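Local coordinates for protein cyclic GMP-AMP synthase-like receptor (Tribolium castaneum, PDB 7LT2) that senses cytoplasmic double-stranded RNA and, in response, makes the second messenger 2',3'-cGAMP from ATP and GTP in innate antiviral immunity, at residues Val250-Asp253 and Leu258-Ala261; His287-Glu290 and Phe296-Lys299; Gln38-Thr41 and Phe46-Leu49; Ser30-Phe35 and Met190-Val195; Glu270-Asn275 and Ser344-Tyr349. All coordinates share one frame; numbering follows the deposited sequence.

Contacts 3 and 4 share helix 18-42 in the nucleotidyltransferase part of the chain, their centres about 15 Å apart; contacts 1, 2 and 5 gather in or beside the helical part on the far side of the molecule from contact 3. Contacts 2 and 4 are buried: contact 4 is wholly apolar, helix against sheet, while contact 2 adds a bridging water to its isoleucine–tryptophan packing. The other three are partly buried and mix apolar packing with lysine or arginine chains, two of the lysines bonded to residues outside the contact. Contacts 1 and 2 touch through Leu-258, Ile-289 and Trp-297. Contacts 1 and 5 use the start and end of helix 258-272.

Contact 1 (Val250-Asp253 and Leu258-Ala261); sequences VLID and LKPA
Ile-252 packs against Leu-258 and Lys-259 in a mainly apolar contact where helix 245-251 gives way to helix 258-272, near the passage between the nucleotidyltransferase domain and the helical HhH/H2TH-like domain of the Mab-21 family. The intervening turn brings the end of one helix close to the start of the next, with the CA atoms of Ile-252 and Leu-258 7.3 Å apart. Ile-252 has CG1 between its own backbone N and carbonyl carbon (chi1 62°), and CD1 runs on in extended form to meet Lys-259 CE at 3.9 Å. The two side chains cross at about a right angle. The lysine chain is extended, chi2 to chi4 all near 180°, which lays CE on the isoleucine and carries NZ past it. Lys-259 CE also lies 3.7 Å from Ile-252 O. Leu-258 CD2 meets Ile-252 CB at 4.0 Å, a branched residue suiting a buried corner that has to be filled from several sides.

Lysine is apt beside this apolar group because its long chain can pack while its amine goes elsewhere: Lys-259 NZ donates a hydrogen bond to Asp-61 O. Asp-253 is exposed, and its OD1 lies 4.5 Å from Lys-259 NZ, too far for a salt bridge, although the opposite charges may still attract weakly. Leu-258 also rests on Phe-285 and Ile-289 of helix 278-291 and on Trp-297, Ile-252 also touches Ile-289, and Ala-261 meets Val-304, so the junction is seated on helices 278-291 and 301-318.

Contact 2 (His287-Glu290 and Phe296-Lys299); sequences HIIE and FWNK
Trp-297 NE1 gives its hydrogen to a water 2.8 Å away, and the same water lies 2.9 Å from Ile-289 O, to which it can donate, bridging the end of helix 278-291 to the 3-10 turn after it in the HhH/H2TH-like helical domain. The water lies at the edge of the indole, in its plane. Tryptophan suits the place because it joins one polar edge, satisfied here by the water, to a broad apolar surface.

Next to this bridge the packing is apolar. Ile-289 CG1 approaches Trp-297 CZ2 to 3.7 Å, its side chain crossing that of the tryptophan at about a right angle. Ile-288 contributes its other branch: CG2, placed beside the carbonyl carbon by chi1 of -66°, faces the turn and also comes near the Phe-296 ring.

Ile-289 and Glu-290 belong, with Lys-292, to the manganese site seen here. An isoleucine side chain cannot bind a metal, so its share is presumably through the main-chain carbonyl, which the water also approaches; the packing adjoins the site, the Ile-289 side chain about 5 Å from the manganese ion. Phe-296 CD2 sits over the centre of the indole, 3.5 Å above its plane, while Ile-288 CG2 reaches Trp-297 CH2 at 3.7 Å.

Contact 3 (Gln38-Thr41 and Phe46-Leu49); sequences QMKT and FKAL
Met-39 and Phe-46 form the tight, buried side of this contact, and the aliphatic chains of Lys-40 and Lys-47 form its looser side toward solvent. The Met-39 methyl, CE, lies over one face of the phenyl ring in a CH-pi contact, 4.1 Å from the centroid and offset toward the rim. A bend at the last torsion (chi3 65°) folds CE over the ring, while nearer the backbone Met-39 CB comes within 3.6 Å of Phe-46 CE2. Methionine suits this place because its unbranched, flexible thioether can bend to lay the methyl on a flat ring. Phe-46 also reaches Trp-137 and Leu-141 of helix 131-147.

On the outer side, Lys-40 CG packs against Phe-46 CE2 at 3.8 Å, and Lys-40 CB meets Lys-47 CG at 4.1 Å. The methylenes touch while the like-charged amines remain 6.8 Å apart, measured from Lys-40 NZ to Lys-47 NZ; Lys-40 NZ makes a salt bridge with Glu-37, and Lys-47 is exposed.

The arrangement is a tight turn between two consecutive helices, 18-42 and 44-49, closed inside by a Met-aromatic contact in which Met-39 SD lies obliquely to the ring, 5.1 Å from the Phe-46 centroid, and CE supplies the contact over the face.

Contact 4 (Ser30-Phe35 and Met190-Val195); sequences SVLRTF and MDVDLV
Leu-32 reaches across from helix 18-42 to Val-192 of strand 188-200, the two side chains meeting tip to tip. From Leu-32 CB, which points toward the strand, the chain runs to CG, set anti to the carbonyl carbon by chi1 of -65°, and there it forks. CD1 does most of the touching: it lies 4.0 Å from Val-192 CG1 and 4.2 Å from Val-192 CG2, so it rests against both methyls of the valine. CD2 meets Val-192 CG1 alone, at 4.2 Å. Leucine fits because its branch comes one carbon farther out than that of valine, spanning a gap that leaves the CA atoms of Leu-32 and Val-192 9.0 Å apart; on the strand side the short valine fills the space close to the sheet.

This is helix-on-sheet packing in the nucleotidyltransferase fold. Residues along a strand alternate between its two faces, so Val-192 and Leu-194 look to the helix while Asp-193, predicted by similarity to bind the catalytic magnesium and GTP, points the other way. Val-192 also touches Phe-71 on the adjacent strand 70-77, itself assigned to the ATP site by similarity.

One helical turn beyond Leu-32, Phe-35 meets the next residue on this face of the strand, Leu-194. Its chi1 of -169° sets CG beside the carbonyl carbon, and Phe-35 CE2 approaches Leu-194 CD1 to 4.1 Å, the side chains meeting at a slant. Phe-35 and Leu-194 both touch Val-142 of helix 131-147, which packs beside them.

Contact 5 (Glu270-Asn275 and Ser344-Tyr349); sequences EKTHPN and SNRIGY
Van der Waals and CH-pi packing link Ile-347 to His-273 where helix 258-272 ends against helix 337-354, in the HhH/H2TH-like helical domain. Ile-347 CD1 lies over one face of the imidazole, 4.2 Å from its centroid and offset toward the rim, with the side chains crossing at about a right angle. An extended isoleucine arm carries the methyl to the ring, whose CG sits between the backbone N and carbonyl carbon of His-273 (chi1 53°), just past the last helical residue.

Hydrogen bonds fix the ring. His-273 ND1 donates to Thr-272 OG1 at 2.8 Å, the oxygen lying 15° out of the ring plane, and NE2 bonds Tyr-312 OH of helix 301-318. Histidine suits the place by combining two polar ring nitrogens with a face that accepts a methyl. Thr-272 OG1 is also bonded to Leu-268 O, the carbonyl one turn earlier in the helix.

The remaining contact involves a charged group but no hydrogen bond. Arg-346, extended from CG to NE, slides past Thr-272 in the opposite direction, its NH1 3.8 Å from Thr-272 CB. Thr-272 O stands over the centre of the guanidinium face, 3.1 Å above its plane.

Contact 1 (Val250-Asp253 and Leu258-Ala261)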
# COMPACT_ATOMS: atom_id res chain seq x y z
N VAL A 250 9.81 -6.18 4.19
CA VAL A 250 11.02 -6.96 4.47
C VAL A 250 10.70 -8.45 4.52
O VAL A 250 11.46 -9.27 4.01
CB VAL A 250 11.68 -6.48 5.78
CG1 VAL A 250 12.95 -7.28 6.08
CG2 VAL A 250 12.00 -4.99 5.70
N LEU A 251 9.56 -8.81 5.12
CA LEU A 251 9.16 -10.21 5.21
C LEU A 251 9.04 -10.87 3.84
O LEU A 251 9.40 -12.04 3.67
CB LEU A 251 7.84 -10.34 5.97
CG LEU A 251 7.86 -10.23 7.50
CD1 LEU A 251 6.44 -10.19 8.05
CD2 LEU A 251 8.64 -11.40 8.10
N ILE A 252 8.54 -10.13 2.84
CA ILE A 252 8.34 -10.72 1.51
C ILE A 252 9.57 -10.62 0.62
O ILE A 252 9.56 -11.18 -0.49
CB ILE A 252 7.14 -10.09 0.77
CG1 ILE A 252 7.38 -8.59 0.52
CG2 ILE A 252 5.83 -10.34 1.53
CD1 ILE A 252 6.27 -7.91 -0.26
N ASP A 253 10.63 -9.94 1.06
CA ASP A 253 11.81 -9.71 0.25
C ASP A 253 12.76 -10.90 0.35
O ASP A 253 12.69 -11.71 1.28
CB ASP A 253 12.53 -8.44 0.72
CG ASP A 253 13.38 -7.79 -0.36
OD1 ASP A 253 13.41 -8.28 -1.52
OD2 ASP A 253 14.04 -6.77 -0.05
N LEU A 258 8.67 -16.20 -4.37
CA LEU A 258 7.48 -15.74 -3.65
C LEU A 258 6.68 -14.71 -4.45
O LEU A 258 5.47 -14.86 -4.61
CB LEU A 258 7.87 -15.15 -2.29
CG LEU A 258 6.70 -14.69 -1.41
CD1 LEU A 258 7.00 -14.95 0.05
CD2 LEU A 258 6.35 -13.21 -1.63
N LYS A 259 7.33 -13.65 -4.93
CA LYS A 259 6.56 -12.57 -5.56
C LYS A 259 5.95 -13.01 -6.89
O LYS A 259 4.79 -12.66 -7.15
CB LYS A 259 7.42 -11.31 -5.71
CG LYS A 259 7.76 -10.67 -4.37
CD LYS A 259 8.44 -9.32 -4.53
CE LYS A 259 8.75 -8.73 -3.16
NZ LYS A 259 9.39 -7.39 -3.26
N PRO A 260 6.65 -13.76 -7.75
CA PRO A 260 5.93 -14.34 -8.90
C PRO A 260 4.73 -15.18 -8.50
O PRO A 260 3.67 -15.07 -9.12
CB PRO A 260 7.02 -15.18 -9.60
CG PRO A 260 8.28 -14.46 -9.28
CD PRO A 260 8.10 -13.97 -7.86
N ALA A 261 4.85 -15.99 -7.45
CA ALA A 261 3.73 -16.82 -7.02
C ALA A 261 2.55 -15.97 -6.55
O ALA A 261 1.39 -16.28 -6.85
CB ALA A 261 4.17 -17.78 -5.91

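Contact 2 (His287-Glu290 and Phe296-Lys299)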
# COMPACT_ATOMS: atom_id res chain seq x y z
N HIS A 287 1.17 -15.45 6.38
CA HIS A 287 0.99 -16.66 7.18
C HIS A 287 1.83 -17.81 6.65
O HIS A 287 2.43 -18.56 7.43
CB HIS A 287 -0.48 -17.05 7.23
CG HIS A 287 -1.33 -16.11 8.02
ND1 HIS A 287 -1.12 -15.87 9.36
CD2 HIS A 287 -2.38 -15.34 7.66
CE1 HIS A 287 -2.01 -15.00 9.79
NE2 HIS A 287 -2.79 -14.66 8.78
N ILE A 288 1.89 -17.97 5.33
CA ILE A 288 2.69 -19.05 4.74
C ILE A 288 4.17 -18.84 5.04
O ILE A 288 4.90 -19.80 5.33
CB ILE A 288 2.42 -19.16 3.23
CG1 ILE A 288 0.97 -19.59 2.98
CG2 ILE A 288 3.37 -20.16 2.59
CD1 ILE A 288 0.62 -19.68 1.53
N ILE A 289 4.64 -17.59 4.97
CA ILE A 289 6.03 -17.30 5.34
C ILE A 289 6.31 -17.76 6.77
O ILE A 289 7.36 -18.34 7.05
CB ILE A 289 6.33 -15.79 5.19
CG1 ILE A 289 6.46 -15.41 3.72
CG2 ILE A 289 7.60 -15.41 5.95
CD1 ILE A 289 6.43 -13.91 3.50
N GLU A 290 5.37 -17.51 7.68
CA GLU A 290 5.57 -17.89 9.08
C GLU A 290 5.58 -19.41 9.23
O GLU A 290 6.34 -19.95 10.04
CB GLU A 290 4.47 -17.27 9.95
CG GLU A 290 4.45 -17.75 11.40
CD GLU A 290 5.69 -17.34 12.19
OE1 GLU A 290 6.48 -16.49 11.72
OE2 GLU A 290 5.88 -17.87 13.31
N PHE A 296 11.58 -23.30 1.42
CA PHE A 296 10.41 -23.50 0.57
C PHE A 296 10.43 -22.58 -0.64
O PHE A 296 10.06 -22.98 -1.75
CB PHE A 296 9.14 -23.26 1.40
CG PHE A 296 7.88 -23.27 0.60
CD1 PHE A 296 7.35 -24.46 0.12
CD2 PHE A 296 7.20 -22.09 0.34
CE1 PHE A 296 6.17 -24.47 -0.61
CE2 PHE A 296 6.02 -22.09 -0.39
CZ PHE A 296 5.50 -23.28 -0.86
N TRP A 297 10.90 -21.34 -0.46
CA TRP A 297 10.86 -20.34 -1.51
C TRP A 297 11.91 -20.56 -2.59
O TRP A 297 11.90 -19.84 -3.60
CB TRP A 297 10.99 -18.96 -0.88
CG TRP A 297 9.97 -18.76 0.21
CD1 TRP A 297 10.20 -18.70 1.55
CD2 TRP A 297 8.55 -18.66 0.04
NE1 TRP A 297 9.02 -18.55 2.23
CE2 TRP A 297 7.99 -18.52 1.33
CE3 TRP A 297 7.69 -18.67 -1.07
CZ2 TRP A 297 6.61 -18.39 1.54
CZ3 TRP A 297 6.32 -18.54 -0.86
CH2 TRP A 297 5.80 -18.40 0.44
N ASN A 298 12.79 -21.54 -2.42
CA ASN A 298 13.78 -21.88 -3.44
C ASN A 298 13.36 -23.09 -4.28
O ASN A 298 14.12 -23.51 -5.15
CB ASN A 298 15.14 -22.13 -2.80
CG ASN A 298 15.72 -20.87 -2.19
OD1 ASN A 298 15.54 -19.78 -2.74
ND2 ASN A 298 16.40 -21.00 -1.06
N LYS A 299 12.17 -23.63 -4.04
CA LYS A 299 11.66 -24.69 -4.89
C LYS A 299 11.27 -24.13 -6.25
O LYS A 299 11.36 -22.92 -6.50
CB LYS A 299 10.48 -25.38 -4.19
CG LYS A 299 10.92 -26.09 -2.93
CD LYS A 299 9.80 -26.82 -2.24
CE LYS A 299 10.35 -27.73 -1.15
NZ LYS A 299 9.37 -28.75 -0.69
O HOH W 1 9.28 -19.01 5.02

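Contact 3 (Gln38-Thr41 and Phe46-Leu49)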
# COMPACT_ATOMS: atom_id res chain seq x y z
N GLN A 38 7.81 22.11 -1.47
CA GLN A 38 6.95 23.28 -1.56
C GLN A 38 5.93 23.30 -0.44
O GLN A 38 5.60 24.37 0.09
CB GLN A 38 6.26 23.32 -2.93
CG GLN A 38 5.49 24.62 -3.21
CD GLN A 38 6.40 25.80 -3.49
OE1 GLN A 38 7.62 25.70 -3.43
NE2 GLN A 38 5.79 26.94 -3.80
N MET A 39 5.42 22.13 -0.04
CA MET A 39 4.51 22.05 1.10
C MET A 39 5.16 22.63 2.36
O MET A 39 4.50 23.34 3.13
CB MET A 39 4.09 20.61 1.35
CG MET A 39 3.14 20.02 0.32
SD MET A 39 2.85 18.25 0.58
CE MET A 39 2.02 18.25 2.17
N LYS A 40 6.44 22.34 2.58
CA LYS A 40 7.14 22.88 3.75
C LYS A 40 7.16 24.40 3.74
O LYS A 40 7.09 25.03 4.81
CB LYS A 40 8.56 22.33 3.80
CG LYS A 40 8.67 20.83 4.02
CD LYS A 40 10.14 20.41 3.94
CE LYS A 40 10.33 18.93 4.22
NZ LYS A 40 11.77 18.55 4.07
N THR A 41 7.26 25.02 2.56
CA THR A 41 7.28 26.48 2.50
C THR A 41 5.94 27.09 2.87
O THR A 41 5.89 28.28 3.21
CB THR A 41 7.68 26.97 1.10
OG1 THR A 41 6.59 26.78 0.19
CG2 THR A 41 8.90 26.23 0.59
N PHE A 46 3.75 21.95 9.41
CA PHE A 46 4.04 20.76 8.61
C PHE A 46 5.53 20.51 8.53
O PHE A 46 5.98 19.36 8.65
CB PHE A 46 3.47 20.87 7.19
CG PHE A 46 3.96 19.78 6.27
CD1 PHE A 46 3.57 18.46 6.46
CD2 PHE A 46 4.84 20.06 5.23
CE1 PHE A 46 4.04 17.45 5.63
CE2 PHE A 46 5.30 19.05 4.39
CZ PHE A 46 4.90 17.75 4.59
N LYS A 47 6.33 21.56 8.34
CA LYS A 47 7.77 21.37 8.27
C LYS A 47 8.30 20.79 9.57
O LYS A 47 9.17 19.91 9.56
CB LYS A 47 8.47 22.69 7.94
CG LYS A 47 9.95 22.53 7.65
CD LYS A 47 10.57 23.85 7.25
CE LYS A 47 12.03 23.68 6.86
NZ LYS A 47 12.54 24.91 6.23
N ALA A 48 7.75 21.24 10.70
CA ALA A 48 8.20 20.73 12.00
C ALA A 48 7.77 19.28 12.20
O ALA A 48 8.55 18.47 12.73
CB ALA A 48 7.65 21.61 13.12
N LEU A 49 6.54 18.93 11.80
CA LEU A 49 6.05 17.57 12.01
C LEU A 49 6.68 16.56 11.06
O LEU A 49 6.85 15.39 11.42
CB LEU A 49 4.53 17.53 11.84
CG LEU A 49 3.71 18.05 13.01
CD1 LEU A 49 2.30 18.34 12.54
CD2 LEU A 49 3.71 17.01 14.11

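Contact 4 (Ser30-Phe35 and Met190-Val195)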
# COMPACT_ATOMS: atom_id res chain seq x y z
N SER A 30 11.05 11.99 -7.56
CA SER A 30 11.59 13.33 -7.71
C SER A 30 10.48 14.37 -7.81
O SER A 30 10.56 15.44 -7.20
CB SER A 30 12.51 13.39 -8.93
OG SER A 30 13.16 14.65 -9.02
N VAL A 31 9.43 14.08 -8.58
CA VAL A 31 8.28 14.99 -8.63
C VAL A 31 7.71 15.21 -7.24
O VAL A 31 7.43 16.35 -6.83
CB VAL A 31 7.21 14.44 -9.59
CG1 VAL A 31 5.88 15.17 -9.38
CG2 VAL A 31 7.68 14.56 -11.03
N LEU A 32 7.56 14.13 -6.47
CA LEU A 32 6.95 14.25 -5.15
C LEU A 32 7.86 14.97 -4.15
O LEU A 32 7.36 15.69 -3.28
CB LEU A 32 6.55 12.87 -4.63
CG LEU A 32 5.45 12.19 -5.47
CD1 LEU A 32 5.33 10.71 -5.09
CD2 LEU A 32 4.11 12.90 -5.30
N ARG A 33 9.18 14.80 -4.26
CA ARG A 33 10.07 15.58 -3.39
C ARG A 33 9.93 17.07 -3.66
O ARG A 33 9.91 17.88 -2.73
CB ARG A 33 11.52 15.13 -3.56
CG ARG A 33 11.91 13.95 -2.68
CD ARG A 33 13.42 13.76 -2.64
NE ARG A 33 13.93 13.35 -3.95
CZ ARG A 33 14.01 12.09 -4.36
NH1 ARG A 33 13.67 11.08 -3.57
NH2 ARG A 33 14.44 11.84 -5.59
N THR A 34 9.83 17.45 -4.94
CA THR A 34 9.60 18.85 -5.27
C THR A 34 8.30 19.35 -4.64
O THR A 34 8.25 20.45 -4.08
CB THR A 34 9.56 19.05 -6.78
OG1 THR A 34 10.78 18.57 -7.36
CG2 THR A 34 9.39 20.52 -7.12
N PHE A 35 7.24 18.54 -4.71
CA PHE A 35 5.96 18.95 -4.15
C PHE A 35 6.03 19.06 -2.63
O PHE A 35 5.51 20.02 -2.05
CB PHE A 35 4.86 17.98 -4.58
CG PHE A 35 3.47 18.47 -4.27
CD1 PHE A 35 2.78 19.24 -5.19
CD2 PHE A 35 2.88 18.18 -3.06
CE1 PHE A 35 1.51 19.70 -4.89
CE2 PHE A 35 1.62 18.64 -2.76
CZ PHE A 35 0.93 19.41 -3.68
N MET A 190 1.47 7.88 -13.24
CA MET A 190 0.81 7.21 -12.12
C MET A 190 0.04 8.24 -11.30
O MET A 190 0.35 9.43 -11.32
CB MET A 190 1.82 6.48 -11.22
CG MET A 190 1.42 5.05 -10.88
SD MET A 190 2.76 4.05 -10.22
CE MET A 190 3.73 3.80 -11.69
N ASP A 191 -0.98 7.75 -10.59
CA ASP A 191 -1.69 8.53 -9.58
C ASP A 191 -1.05 8.29 -8.22
O ASP A 191 -0.60 7.18 -7.91
CB ASP A 191 -3.17 8.13 -9.50
CG ASP A 191 -3.98 8.56 -10.71
OD1 ASP A 191 -3.52 9.44 -11.46
OD2 ASP A 191 -5.09 8.01 -10.89
N VAL A 192 -1.02 9.33 -7.38
CA VAL A 192 -0.46 9.24 -6.04
C VAL A 192 -1.43 9.87 -5.05
O VAL A 192 -1.82 11.03 -5.21
CB VAL A 192 0.92 9.94 -5.95
CG1 VAL A 192 1.53 9.73 -4.57
CG2 VAL A 192 1.86 9.42 -7.03
N ASP A 193 -1.80 9.11 -4.02
CA ASP A 193 -2.64 9.63 -2.94
C ASP A 193 -1.76 10.15 -1.80
O ASP A 193 -0.81 9.47 -1.38
CB ASP A 193 -3.59 8.55 -2.42
CG ASP A 193 -4.78 8.33 -3.35
OD1 ASP A 193 -4.78 8.88 -4.47
OD2 ASP A 193 -5.70 7.59 -2.95
N LEU A 194 -2.07 11.34 -1.30
CA LEU A 194 -1.25 12.01 -0.30
C LEU A 194 -1.89 11.77 1.06
O LEU A 194 -2.85 12.44 1.43
CB LEU A 194 -1.11 13.49 -0.62
CG LEU A 194 -0.71 13.82 -2.06
CD1 LEU A 194 -0.70 15.33 -2.27
CD2 LEU A 194 0.64 13.22 -2.41
N VAL A 195 -1.35 10.81 1.81
CA VAL A 195 -1.98 10.29 3.02
C VAL A 195 -1.21 10.78 4.24
O VAL A 195 -0.03 10.42 4.43
CB VAL A 195 -2.03 8.75 3.00
CG1 VAL A 195 -2.78 8.22 4.21
CG2 VAL A 195 -2.67 8.25 1.69

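Contact 5 (Glu270-Asn275 and Ser344-Tyr349)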
# COMPACT_ATOMS: atom_id res chain seq x y z
N GLU A 270 -8.06 -11.90 -10.18
CA GLU A 270 -8.65 -10.87 -11.03
C GLU A 270 -9.57 -11.47 -12.08
O GLU A 270 -10.58 -10.86 -12.44
CB GLU A 270 -7.55 -10.06 -11.72
CG GLU A 270 -6.80 -9.10 -10.83
CD GLU A 270 -5.77 -8.31 -11.61
OE1 GLU A 270 -5.86 -8.26 -12.86
OE2 GLU A 270 -4.85 -7.74 -10.98
N LYS A 271 -9.23 -12.66 -12.58
CA LYS A 271 -10.06 -13.24 -13.63
C LYS A 271 -11.28 -13.98 -13.08
O LYS A 271 -12.36 -13.91 -13.68
CB LYS A 271 -9.22 -14.18 -14.49
CG LYS A 271 -9.99 -14.73 -15.69
CD LYS A 271 -9.12 -15.61 -16.56
CE LYS A 271 -9.96 -16.41 -17.53
NZ LYS A 271 -9.13 -17.39 -18.29
N THR A 272 -11.14 -14.68 -11.95
CA THR A 272 -12.19 -15.60 -11.52
C THR A 272 -12.90 -15.21 -10.22
O THR A 272 -14.04 -15.64 -10.03
CB THR A 272 -11.63 -17.02 -11.36
OG1 THR A 272 -10.65 -17.06 -10.32
CG2 THR A 272 -10.98 -17.49 -12.67
N HIS A 273 -12.28 -14.43 -9.32
CA HIS A 273 -12.93 -14.07 -8.05
C HIS A 273 -12.46 -12.71 -7.56
O HIS A 273 -11.78 -12.59 -6.53
CB HIS A 273 -12.71 -15.16 -6.99
CG HIS A 273 -11.28 -15.55 -6.77
ND1 HIS A 273 -10.58 -16.37 -7.63
CD2 HIS A 273 -10.43 -15.28 -5.74
CE1 HIS A 273 -9.36 -16.57 -7.16
NE2 HIS A 273 -9.25 -15.92 -6.02
N PRO A 274 -12.88 -11.63 -8.23
CA PRO A 274 -12.52 -10.28 -7.77
C PRO A 274 -13.13 -9.90 -6.43
O PRO A 274 -12.80 -8.83 -5.90
CB PRO A 274 -13.04 -9.36 -8.89
CG PRO A 274 -13.43 -10.27 -10.02
CD PRO A 274 -13.77 -11.59 -9.40
N ASN A 275 -14.01 -10.74 -5.89
CA ASN A 275 -14.57 -10.53 -4.56
C ASN A 275 -13.51 -10.50 -3.46
O ASN A 275 -13.79 -9.99 -2.37
CB ASN A 275 -15.57 -11.64 -4.24
CG ASN A 275 -16.43 -12.01 -5.42
OD1 ASN A 275 -15.95 -12.57 -6.41
ND2 ASN A 275 -17.72 -11.70 -5.33
N SER A 344 -14.19 -20.97 -3.28
CA SER A 344 -13.38 -22.14 -2.95
C SER A 344 -13.64 -23.30 -3.91
O SER A 344 -12.71 -24.01 -4.29
CB SER A 344 -13.64 -22.56 -1.50
OG SER A 344 -12.85 -23.69 -1.17
N ASN A 345 -14.91 -23.50 -4.30
CA ASN A 345 -15.21 -24.54 -5.27
C ASN A 345 -14.59 -24.24 -6.63
O ASN A 345 -14.08 -25.14 -7.30
CB ASN A 345 -16.72 -24.72 -5.41
CG ASN A 345 -17.36 -25.32 -4.16
OD1 ASN A 345 -16.69 -25.95 -3.35
ND2 ASN A 345 -18.66 -25.12 -4.01
N ARG A 346 -14.64 -22.97 -7.05
CA ARG A 346 -13.95 -22.53 -8.26
C ARG A 346 -12.47 -22.92 -8.23
O ARG A 346 -11.96 -23.54 -9.16
CB ARG A 346 -14.05 -21.01 -8.40
CG ARG A 346 -15.11 -20.46 -9.32
CD ARG A 346 -14.72 -19.02 -9.61
NE ARG A 346 -15.82 -18.21 -10.12
CZ ARG A 346 -15.95 -17.83 -11.38
NH1 ARG A 346 -15.09 -18.22 -12.31
NH2 ARG A 346 -16.96 -17.04 -11.71
N ILE A 347 -11.78 -22.52 -7.17
CA ILE A 347 -10.34 -22.73 -7.08
C ILE A 347 -10.02 -24.22 -7.04
O ILE A 347 -9.05 -24.68 -7.64
CB ILE A 347 -9.79 -21.98 -5.86
CG1 ILE A 347 -10.05 -20.48 -6.01
CG2 ILE A 347 -8.30 -22.27 -5.68
CD1 ILE A 347 -9.77 -19.69 -4.75
N GLY A 348 -10.85 -25.00 -6.34
CA GLY A 348 -10.64 -26.44 -6.31
C GLY A 348 -10.73 -27.07 -7.69
O GLY A 348 -9.92 -27.93 -8.04
N TYR A 349 -11.71 -26.64 -8.49
CA TYR A 349 -11.79 -27.12 -9.87
C TYR A 349 -10.53 -26.76 -10.64
O TYR A 349 -10.02 -27.58 -11.42
CB TYR A 349 -13.02 -26.53 -10.57
CG TYR A 349 -12.80 -26.34 -12.06
CD1 TYR A 349 -12.87 -27.41 -12.94
CD2 TYR A 349 -12.48 -25.09 -12.58
CE1 TYR A 349 -12.66 -27.24 -14.30
CE2 TYR A 349 -12.27 -24.91 -13.93
CZ TYR A 349 -12.35 -25.99 -14.79
OH TYR A 349 -12.13 -25.81 -16.13